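Local coordinates for protein probable tautomerase ywhB (Bacillus subtilis, PDB 2OPA) that is a probable tautomerase of the MIF clan, a small beta-alpha-beta protein assembled from six chains, at residues 18-23 against 40-45. Residues are numbered along the deposited sequence; the frame is centred on the assembly and turned at random.
Sequences NLVEKV and VFIEEM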
loop_
_atom_site.group_PDB
_atom_site.type_symbol
_atom_site.label_atom_id
_atom_site.label_comp_id
_atom_site.label_asym_id
_atom_site.label_seq_id
_atom_site.Cartn_x
_atom_site.Cartn_y
_atom_site.Cartn_z
ATOM N N ASN A 18 -6.834 -19.317 10.678
ATOM C CA ASN A 18 -8.078 -18.908 11.322
ATOM C C ASN A 18 -8.405 -17.463 10.993
ATOM O O ASN A 18 -9.556 -17.132 10.720
ATOM C CB ASN A 18 -7.999 -19.091 12.845
ATOM C CG ASN A 18 -7.786 -20.544 13.246
ATOM O OD1 ASN A 18 -8.254 -21.467 12.557
ATOM N ND2 ASN A 18 -7.093 -20.761 14.372
ATOM N N LEU A 19 -7.385 -16.610 11.023
ATOM C CA LEU A 19 -7.540 -15.193 10.706
ATOM C C LEU A 19 -8.185 -15.037 9.330
ATOM O O LEU A 19 -9.164 -14.314 9.155
ATOM C CB LEU A 19 -6.170 -14.514 10.705
ATOM C CG LEU A 19 -6.071 -13.097 10.138
ATOM C CD1 LEU A 19 -6.757 -12.127 11.074
ATOM C CD2 LEU A 19 -4.604 -12.717 9.954
ATOM N N VAL A 20 -7.619 -15.727 8.351
ATOM C CA VAL A 20 -8.128 -15.674 6.993
ATOM C C VAL A 20 -9.591 -16.110 6.933
ATOM O O VAL A 20 -10.414 -15.442 6.306
ATOM C CB VAL A 20 -7.267 -16.555 6.065
ATOM C CG1 VAL A 20 -7.963 -16.771 4.731
ATOM C CG2 VAL A 20 -5.915 -15.884 5.854
ATOM N N GLU A 21 -9.914 -17.224 7.585
ATOM C CA GLU A 21 -11.284 -17.726 7.592
ATOM C C GLU A 21 -12.239 -16.691 8.185
ATOM O O GLU A 21 -13.167 -16.241 7.513
ATOM C CB GLU A 21 -11.364 -19.027 8.377
ATOM N N LYS A 22 -11.998 -16.304 9.432
ATOM C CA LYS A 22 -12.835 -15.331 10.124
ATOM C C LYS A 22 -12.974 -13.976 9.440
ATOM O O LYS A 22 -14.079 -13.443 9.349
ATOM C CB LYS A 22 -12.322 -15.121 11.549
ATOM C CG LYS A 22 -13.000 -15.994 12.595
ATOM C CD LYS A 22 -12.888 -17.467 12.256
ATOM C CE LYS A 22 -13.576 -18.329 13.305
ATOM N NZ LYS A 22 -13.461 -19.775 12.961
ATOM N N VAL A 23 -11.863 -13.411 8.978
ATOM C CA VAL A 23 -11.892 -12.116 8.303
ATOM C C VAL A 23 -12.709 -12.199 7.013
ATOM O O VAL A 23 -13.500 -11.303 6.706
ATOM C CB VAL A 23 -10.452 -11.620 7.978
ATOM C CG1 VAL A 23 -10.488 -10.461 6.977
ATOM C CG2 VAL A 23 -9.771 -11.166 9.253
ATOM N N VAL A 40 -7.508 -12.130 0.783
ATOM C CA VAL A 40 -6.820 -11.695 1.987
ATOM C C VAL A 40 -5.299 -11.828 1.851
ATOM O O VAL A 40 -4.791 -12.870 1.429
ATOM C CB VAL A 40 -7.279 -12.505 3.227
ATOM C CG1 VAL A 40 -6.561 -12.006 4.469
ATOM C CG2 VAL A 40 -8.779 -12.381 3.407
ATOM N N PHE A 41 -4.588 -10.758 2.196
ATOM C CA PHE A 41 -3.131 -10.757 2.154
ATOM C C PHE A 41 -2.652 -10.575 3.582
ATOM O O PHE A 41 -3.188 -9.744 4.312
ATOM C CB PHE A 41 -2.571 -9.582 1.338
ATOM C CG PHE A 41 -3.072 -9.505 -0.073
ATOM C CD1 PHE A 41 -4.067 -8.594 -0.422
ATOM C CD2 PHE A 41 -2.527 -10.316 -1.064
ATOM C CE1 PHE A 41 -4.509 -8.488 -1.746
ATOM C CE2 PHE A 41 -2.963 -10.217 -2.386
ATOM C CZ PHE A 41 -3.954 -9.301 -2.724
ATOM N N ILE A 42 -1.660 -11.354 3.988
ATOM C CA ILE A 42 -1.100 -11.189 5.318
ATOM C C ILE A 42 0.297 -10.619 5.131
ATOM O O ILE A 42 1.103 -11.160 4.372
ATOM C CB ILE A 42 -0.978 -12.520 6.087
ATOM C CG1 ILE A 42 -2.362 -13.035 6.481
ATOM C CG2 ILE A 42 -0.119 -12.312 7.334
ATOM C CD1 ILE A 42 -2.347 -14.421 7.117
ATOM N N GLU A 43 0.569 -9.513 5.808
ATOM C CA GLU A 43 1.872 -8.871 5.743
ATOM C C GLU A 43 2.438 -8.825 7.154
ATOM O O GLU A 43 1.854 -8.216 8.048
ATOM C CB GLU A 43 1.742 -7.458 5.182
ATOM C CG GLU A 43 1.652 -7.419 3.669
ATOM C CD GLU A 43 1.266 -6.055 3.130
ATOM O OE1 GLU A 43 1.465 -5.043 3.840
ATOM O OE2 GLU A 43 0.773 -5.999 1.983
ATOM N N GLU A 44 3.570 -9.482 7.354
ATOM C CA GLU A 44 4.194 -9.508 8.660
ATOM C C GLU A 44 5.210 -8.401 8.854
ATOM O O GLU A 44 5.981 -8.085 7.955
ATOM C CB GLU A 44 4.848 -10.859 8.890
ATOM C CG GLU A 44 3.853 -11.898 9.351
ATOM C CD GLU A 44 4.494 -13.217 9.655
ATOM O OE1 GLU A 44 3.962 -13.946 10.508
ATOM O OE2 GLU A 44 5.525 -13.531 9.030
ATOM N N MET A 45 5.195 -7.805 10.038
ATOM C CA MET A 45 6.115 -6.728 10.362
ATOM C C MET A 45 7.161 -7.177 11.371
ATOM O O MET A 45 6.887 -7.989 12.252
ATOM C CB MET A 45 5.363 -5.549 10.970
ATOM C CG MET A 45 4.325 -4.903 10.094
ATOM S SD MET A 45 3.603 -3.505 10.989
ATOM C CE MET A 45 2.529 -4.333 12.159
#
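Leu19 and Ile42 meet tip to tip, with Leu19 CD2 4.0 Å from Ile42 CD1. The extended Ile42 chain (chi2 174°) brings CD1 out to the helix. The same CD1 lies 4.1 Å from Val20 CG2, so one methyl touches two helix residues. Val20 CG2 is also 4.2 Å from Val40 CG1; the two valines lie side by side, pointing opposite ways. This is the tight part, buried and wholly apolar, with no hydrogen bond across it. Val23 is looser, its CG1 4.4 Å from Val40 CG2. It also packs on Val3 of strand 2-8. Asn18 and Lys22 are exposed and do not touch the strand. Leu19 and Val23 also pack on Thr30 and Ala26 of a third subunit. The strand runs obliquely antiparallel to the helix segment, at 141° between their directions. It diverges from the helix toward Met45, which touches the bound 2-fluoro-3-(4-hydroxyphenyl)-2E-propeneoate. Alternate strand residues, Val40 and Ile42, pack on one helix face, as in the beta-alpha-beta unit of the tautomerase fold.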